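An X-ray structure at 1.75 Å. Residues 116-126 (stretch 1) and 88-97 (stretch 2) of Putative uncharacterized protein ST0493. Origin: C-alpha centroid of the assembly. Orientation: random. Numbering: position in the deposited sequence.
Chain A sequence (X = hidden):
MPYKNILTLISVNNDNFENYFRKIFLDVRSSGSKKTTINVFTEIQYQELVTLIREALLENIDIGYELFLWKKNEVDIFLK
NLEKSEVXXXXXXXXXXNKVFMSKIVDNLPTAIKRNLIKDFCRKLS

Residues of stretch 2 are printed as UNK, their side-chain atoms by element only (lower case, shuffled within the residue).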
ATOM      1  N   ASN A 116      -1.499 -15.538   3.200  1.00 16.60           N
ATOM      2  CA  ASN A 116      -0.950 -14.896   4.386  1.00 13.28           C
ATOM      3  C   ASN A 116      -0.098 -13.689   4.019  1.00 13.98           C
ATOM      4  O   ASN A 116       0.936 -13.429   4.635  1.00 11.77           O
ATOM      5  CB  ASN A 116      -0.132 -15.888   5.215  1.00 17.96           C
ATOM      6  CG  ASN A 116      -1.005 -16.896   5.936  1.00 23.95           C
ATOM      7  OD1 ASN A 116      -1.417 -17.904   5.366  1.00 27.65           O
ATOM      8  ND2 ASN A 116      -1.310 -16.613   7.197  1.00 24.96           N
ATOM      9  N   LEU A 117      -0.547 -12.955   3.005  1.00 14.76           N
ATOM     10  CA  LEU A 117       0.144 -11.756   2.547  1.00 16.01           C
ATOM     11  C   LEU A 117      -0.018 -10.678   3.619  1.00 16.50           C
ATOM     12  O   LEU A 117      -1.133 -10.249   3.915  1.00 19.94           O
ATOM     13  CB  LEU A 117      -0.463 -11.286   1.224  1.00 13.89           C
ATOM     14  CG  LEU A 117       0.052  -9.978   0.621  1.00 15.07           C
ATOM     15  CD1 LEU A 117       1.529 -10.109   0.281  1.00 13.69           C
ATOM     16  CD2 LEU A 117      -0.758  -9.651  -0.626  1.00 16.68           C
ATOM     17  N   ILE A 118       1.100 -10.250   4.197  1.00 11.74           N
ATOM     18  CA  ILE A 118       1.097  -9.241   5.254  1.00 13.36           C
ATOM     19  C   ILE A 118       1.168  -7.825   4.704  1.00 12.53           C
ATOM     20  O   ILE A 118       0.458  -6.930   5.165  1.00 12.37           O
ATOM     21  CB  ILE A 118       2.290  -9.450   6.208  1.00 14.81           C
ATOM     22  CG1 ILE A 118       2.184 -10.823   6.873  1.00 17.20           C
ATOM     23  CG2 ILE A 118       2.323  -8.343   7.262  1.00 16.33           C
ATOM     24  CD1 ILE A 118       3.394 -11.193   7.699  1.00 15.95           C
ATOM     25  N   LYS A 119       2.042  -7.622   3.726  1.00  9.94           N
ATOM     26  CA  LYS A 119       2.209  -6.314   3.106  1.00  8.83           C
ATOM     27  C   LYS A 119       2.698  -6.514   1.686  1.00 12.00           C
ATOM     28  O   LYS A 119       3.582  -7.331   1.436  1.00  9.96           O
ATOM     29  CB  LYS A 119       3.227  -5.469   3.884  1.00 10.54           C
ATOM     30  CG  LYS A 119       3.587  -4.125   3.221  1.00 12.68           C
ATOM     31  CD  LYS A 119       2.396  -3.176   3.138  1.00 12.97           C
ATOM     32  CE  LYS A 119       2.758  -1.854   2.451  1.00  9.78           C
ATOM     33  NZ  LYS A 119       3.653  -0.998   3.284  1.00  9.17           N
ATOM     34  N   ASP A 120       2.101  -5.776   0.760  1.00 11.88           N
ATOM     35  CA  ASP A 120       2.485  -5.847  -0.637  1.00 12.15           C
ATOM     36  C   ASP A 120       2.747  -4.422  -1.108  1.00 13.35           C
ATOM     37  O   ASP A 120       1.812  -3.666  -1.354  1.00 13.72           O
ATOM     38  CB  ASP A 120       1.361  -6.468  -1.475  1.00 13.47           C
ATOM     39  CG  ASP A 120       1.758  -6.677  -2.931  1.00 18.79           C
ATOM     40  OD1 ASP A 120       2.257  -5.722  -3.563  1.00 19.37           O
ATOM     41  OD2 ASP A 120       1.566  -7.796  -3.447  1.00 26.90           O
ATOM     42  N   PHE A 121       4.016  -4.038  -1.174  1.00  9.12           N
ATOM     43  CA  PHE A 121       4.361  -2.712  -1.668  1.00  8.53           C
ATOM     44  C   PHE A 121       4.825  -3.013  -3.080  1.00 10.99           C
ATOM     45  O   PHE A 121       6.024  -3.043  -3.362  1.00 12.01           O
ATOM     46  CB  PHE A 121       5.508  -2.093  -0.869  1.00  8.25           C
ATOM     47  CG  PHE A 121       5.728  -0.638  -1.172  1.00  9.71           C
ATOM     48  CD1 PHE A 121       4.972   0.340  -0.534  1.00  9.45           C
ATOM     49  CD2 PHE A 121       6.662  -0.248  -2.122  1.00 13.08           C
ATOM     50  CE1 PHE A 121       5.143   1.687  -0.841  1.00 10.63           C
ATOM     51  CE2 PHE A 121       6.840   1.100  -2.439  1.00 11.99           C
ATOM     52  CZ  PHE A 121       6.078   2.069  -1.795  1.00 12.89           C
ATOM     53  N   CYS A 122       3.865  -3.252  -3.966  1.00 12.06           N
ATOM     54  CA  CYS A 122       4.201  -3.600  -5.333  1.00 13.91           C
ATOM     55  C   CYS A 122       3.035  -3.517  -6.312  1.00 15.31           C
ATOM     56  O   CYS A 122       2.960  -2.595  -7.125  1.00 15.62           O
ATOM     57  CB  CYS A 122       4.789  -5.015  -5.346  1.00 13.84           C
ATOM     58  SG  CYS A 122       5.171  -5.671  -6.998  1.00 13.88           S
ATOM     59  N   ARG A 123       2.122  -4.475  -6.227  1.00 16.09           N
ATOM     60  CA  ARG A 123       0.988  -4.527  -7.142  1.00 18.40           C
ATOM     61  C   ARG A 123       0.047  -3.322  -7.182  1.00 17.94           C
ATOM     62  O   ARG A 123      -0.523  -3.030  -8.234  1.00 17.65           O
ATOM     63  CB  ARG A 123       0.202  -5.817  -6.902  1.00 19.65           C
ATOM     64  CG  ARG A 123       0.980  -7.053  -7.357  1.00 28.18           C
ATOM     65  CD  ARG A 123       0.232  -8.345  -7.090  1.00 29.84           C
ATOM     66  NE  ARG A 123       0.077  -8.596  -5.662  1.00 32.33           N
ATOM     67  CZ  ARG A 123      -0.560  -9.644  -5.152  1.00 29.90           C
ATOM     68  NH1 ARG A 123      -1.103 -10.547  -5.957  1.00 27.70           N
ATOM     69  NH2 ARG A 123      -0.654  -9.790  -3.839  1.00 29.83           N
ATOM     70  N   LYS A 124      -0.115  -2.616  -6.066  1.00 13.84           N
ATOM     71  CA  LYS A 124      -0.995  -1.448  -6.059  1.00 12.49           C
ATOM     72  C   LYS A 124      -0.283  -0.168  -6.508  1.00 10.77           C
ATOM     73  O   LYS A 124      -0.899   0.895  -6.570  1.00 12.23           O
ATOM     74  CB  LYS A 124      -1.610  -1.227  -4.667  1.00 15.02           C
ATOM     75  CG  LYS A 124      -2.751  -2.185  -4.303  1.00 17.86           C
ATOM     76  CD  LYS A 124      -3.348  -1.831  -2.940  1.00 21.21           C
ATOM     77  CE  LYS A 124      -4.526  -2.730  -2.569  1.00 24.54           C
ATOM     78  NZ  LYS A 124      -5.151  -2.328  -1.264  1.00 21.46           N
ATOM     79  N   LEU A 125       1.008  -0.259  -6.816  1.00  9.74           N
ATOM     80  CA  LEU A 125       1.752   0.916  -7.267  1.00 11.32           C
ATOM     81  C   LEU A 125       1.280   1.326  -8.656  1.00 14.53           C
ATOM     82  O   LEU A 125       1.086   0.479  -9.525  1.00 14.63           O
ATOM     83  CB  LEU A 125       3.253   0.626  -7.317  1.00 11.72           C
ATOM     84  CG  LEU A 125       3.993   0.500  -5.989  1.00 13.13           C
ATOM     85  CD1 LEU A 125       5.402  -0.006  -6.252  1.00 13.14           C
ATOM     86  CD2 LEU A 125       4.031   1.854  -5.284  1.00 13.06           C
ATOM     87  N   SER A 126       1.094   2.626  -8.858  1.00 13.97           N
ATOM     88  CA  SER A 126       0.654   3.143 -10.149  1.00 18.03           C
ATOM     89  C   SER A 126       1.843   3.462 -11.054  1.00 20.57           C
ATOM     90  O   SER A 126       1.643   3.513 -12.287  1.00 24.85           O
ATOM     91  CB  SER A 126      -0.212   4.394  -9.957  1.00 18.07           C
ATOM     92  OG  SER A 126       0.500   5.421  -9.294  1.00 15.78           O
ATOM     93  N   UNK A  88       5.516 -18.937   6.897  1.00 16.11           N
ATOM     94  CA  UNK A  88       4.102 -18.794   7.243  1.00 16.31           C
ATOM     95  C   UNK A  88       3.480 -17.434   6.942  1.00 20.76           C
ATOM     96  O   UNK A  88       2.265 -17.263   7.061  1.00 25.38           O
ATOM     97  o   UNK A  88       5.435 -17.372   9.234  1.00 19.26           O
ATOM     98  o   UNK A  88       5.168 -18.974  10.713  1.00 20.16           O
ATOM     99  c   UNK A  88       4.907 -18.439   9.617  1.00 18.16           C
ATOM    100  c   UNK A  88       3.887 -19.113   8.722  1.00 19.28           C
ATOM    101  N   UNK A  89       4.310 -16.466   6.579  1.00 14.98           N
ATOM    102  CA  UNK A  89       3.809 -15.140   6.256  1.00 11.49           C
ATOM    103  C   UNK A  89       4.474 -14.695   4.971  1.00 11.28           C
ATOM    104  O   UNK A  89       5.518 -15.233   4.607  1.00 11.07           O
ATOM    105  N   UNK A  90       3.892 -13.709   4.292  1.00  7.86           N
ATOM    106  CA  UNK A  90       4.452 -13.237   3.030  1.00  8.27           C
ATOM    107  C   UNK A  90       4.548 -11.719   2.917  1.00  6.84           C
ATOM    108  O   UNK A  90       3.603 -11.006   3.244  1.00  8.06           O
ATOM    109  c   UNK A  90       3.606 -13.761   1.868  1.00  9.22           C
ATOM    110  c   UNK A  90       2.912 -13.748  -0.528  1.00 10.76           C
ATOM    111  c   UNK A  90       3.974 -13.287   0.460  1.00  7.17           C
ATOM    112  c   UNK A  90       5.336 -13.843   0.069  1.00  7.45           C
ATOM    113  N   UNK A  91       5.698 -11.245   2.445  1.00  6.67           N
ATOM    114  CA  UNK A  91       5.939  -9.820   2.217  1.00  5.88           C
ATOM    115  C   UNK A  91       6.420  -9.692   0.777  1.00  7.65           C
ATOM    116  O   UNK A  91       7.300 -10.441   0.343  1.00  7.92           O
ATOM    117  c   UNK A  91       7.004  -9.280   3.176  1.00  6.06           C
ATOM    118  c   UNK A  91       5.460  -8.098   4.748  1.00 11.40           C
ATOM    119  c   UNK A  91       7.768  -8.738   5.495  1.00  9.04           C
ATOM    120  c   UNK A  91       6.572  -9.142   4.640  1.00  7.72           C
ATOM    121  N   UNK A  92       5.841  -8.751   0.036  1.00  7.74           N
ATOM    122  CA  UNK A  92       6.200  -8.555  -1.366  1.00  9.41           C
ATOM    123  C   UNK A  92       6.578  -7.107  -1.670  1.00  8.85           C
ATOM    124  O   UNK A  92       5.845  -6.185  -1.317  1.00  9.80           O
ATOM    125  c   UNK A  92       5.360  -8.646  -3.738  1.00 11.21           C
ATOM    126  c   UNK A  92       5.025  -8.962  -2.290  1.00  9.33           C
ATOM    127  c   UNK A  92       4.724 -10.448  -2.122  1.00  9.68           C
ATOM    128  N   UNK A  93       7.714  -6.921  -2.340  1.00  8.30           N
ATOM    129  CA  UNK A  93       8.187  -5.582  -2.697  1.00  7.46           C
ATOM    130  C   UNK A  93       8.734  -5.499  -4.115  1.00  9.64           C
ATOM    131  O   UNK A  93       9.443  -6.397  -4.573  1.00  9.58           O
ATOM    132  c   UNK A  93       9.218  -6.420   0.407  1.00  8.50           C
ATOM    133  o   UNK A  93       8.015  -5.586   3.742  1.00  9.81           O
ATOM    134  c   UNK A  93       8.386  -4.174   0.388  1.00 10.22           C
ATOM    135  c   UNK A  93       8.062  -4.278   1.737  1.00  7.50           C
ATOM    136  c   UNK A  93       8.899  -6.535   1.745  1.00 10.65           C
ATOM    137  c   UNK A  93       8.321  -5.463   2.408  1.00  9.17           C
ATOM    138  c   UNK A  93       8.969  -5.243  -0.294  1.00  7.32           C
ATOM    139  c   UNK A  93       9.306  -5.139  -1.755  1.00  7.49           C
ATOM    140  N   UNK A  94       8.422  -4.403  -4.795  1.00  9.58           N
ATOM    141  CA  UNK A  94       8.922  -4.178  -6.147  1.00 11.58           C
ATOM    142  C   UNK A  94       8.748  -2.711  -6.509  1.00 11.27           C
ATOM    143  O   UNK A  94       8.074  -1.962  -5.795  1.00 12.83           O
ATOM    144  s   UNK A  94       6.543  -4.349  -7.702  1.00 12.06           S
ATOM    145  c   UNK A  94       8.154  -5.030  -7.168  1.00 11.71           C
ATOM    146  N   UNK A  95       9.394  -2.294  -7.594  1.00 13.29           N
ATOM    147  CA  UNK A  95       9.224  -0.938  -8.097  1.00 15.28           C
ATOM    148  C   UNK A  95       8.571  -1.111  -9.470  1.00 15.81           C
ATOM    149  O   UNK A  95       8.411  -2.236  -9.939  1.00 14.16           O
ATOM    150  c   UNK A  95      11.705  -0.993  -8.730  1.00 16.19           C
ATOM    151  o   UNK A  95      11.469  -1.992  -9.438  1.00 16.16           O
ATOM    152  c   UNK A  95      10.553  -0.162  -8.196  1.00 14.63           C
ATOM    153  o   UNK A  95      12.866  -0.619  -8.448  1.00 16.66           O
ATOM    154  N   UNK A  96       8.176  -0.014 -10.109  1.00 18.96           N
ATOM    155  CA  UNK A  96       7.511  -0.105 -11.406  1.00 20.56           C
ATOM    156  C   UNK A  96       8.242  -0.932 -12.455  1.00 20.25           C
ATOM    157  O   UNK A  96       7.619  -1.693 -13.192  1.00 19.79           O
ATOM    158  c   UNK A  96       7.248   1.293 -11.966  1.00 25.74           C
ATOM    159  c   UNK A  96       6.153   2.020 -11.221  1.00 27.79           C
ATOM    160  o   UNK A  96       5.089   1.410 -10.989  1.00 33.13           O
ATOM    161  o   UNK A  96       6.353   3.202 -10.879  1.00 35.26           O
ATOM    162  N   UNK A  97       9.558  -0.778 -12.523  1.00 20.92           N
ATOM    163  CA  UNK A  97      10.363  -1.504 -13.497  1.00 22.17           C
ATOM    164  C   UNK A  97      10.306  -3.019 -13.318  1.00 22.07           C
ATOM    165  O   UNK A  97      10.586  -3.767 -14.254  1.00 21.21           O
ATOM    166  c   UNK A  97      11.821  -1.043 -13.424  1.00 25.44           C
ATOM    167  o   UNK A  97      11.310   1.412 -11.902  1.00 45.28           O
ATOM    168  c   UNK A  97      11.249   1.408 -13.152  1.00 43.22           C
ATOM    169  c   UNK A  97      12.062   0.377 -13.912  1.00 37.78           C
ATOM    170  o   UNK A  97      10.554   2.220 -13.804  1.00 42.89           O
TER

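Position 88 carries two side-chain carbons, the second bearing two oxygens. Its CA-to-CB bond points sideways, and the carboxylate is satisfied elsewhere in the structure; what meets stretch 1 is its backbone O, 3.3 Å from CB of N116. The short acid is D88.

Position 89 has no side-chain atoms, so it is G89. An ideal CB here would sit 3.0 Å from CD1 of I118, a tight fit; the bare CA instead lies 4.2 Å from that same CD1 and 3.7 Å from O of N116.

Position 90 shows four carbons forked at the second, and one of the tips lies 4.0 Å from CD1 of L117. A fork one carbon beyond CB means leucine, L90, with chi1 t and chi2 p. Its backbone works in both directions: N donates to O of N116 at 3.0 Å, and O accepts from N of I118 at 2.8 Å.

Position 91 has the same four carbons and the same fork, but its side chain lies on the other face of the sheet, with K119. One tip comes 3.6 Å from CB of K119 and 3.7 Å from CB of I118. This is L91, now with chi1 m and chi2 t, and the tip is CD2; the end of the side chain comes nearer to stretch 1 than its CA-to-CB direction suggests.

Position 92 has three carbons, one carrying the other two, so the branch is at CB. It returns to the face of L117 and D120, with one branch carbon 4.0 Å from CD1 of L117 and the other 4.0 Å from CB of C122. This is V92, and the two carbons are CG2 and CG1 in that order. Its N donates to O of K119 at 3.0 Å, and its O accepts from N of F121 at 2.8 Å.

Position 93 has one carbon, then a six-carbon ring bearing an oxygen. A ring carbon lies 3.8 Å from CB of F121, while the hydroxyl is hydrogen-bonded elsewhere. This is Y93, and that carbon is CD1.

Position 94 has one carbon and one sulfur, the sulfur 2.0 Å from SG of C122. That distance is a covalent bond, so this is C94, joined in a disulfide with chi3 of 90°. Its N also donates to O of F121 at 3.1 Å.

Position 95 has two side-chain carbons, the second carrying two oxygens, and its CA-to-CB bond points away from stretch 1: D95. Position 96 has the same atoms, but its end comes nearer, one oxygen 3.8 Å from C of S126; it is D96. Position 97 adds a carbon before the carboxylate and is out of reach: E97.

The design is a parallel ladder of five backbone hydrogen bonds with side chains alternating between faces. Between L117 and K119 the register shifts by one, a bulge that leaves N of K119 without a partner. Beyond the ladder, the disulfide locks C122 to C94 just where stretch 1 enters its type I turn.

Stretch 2, residues 88-97: DGLLVYCDDE
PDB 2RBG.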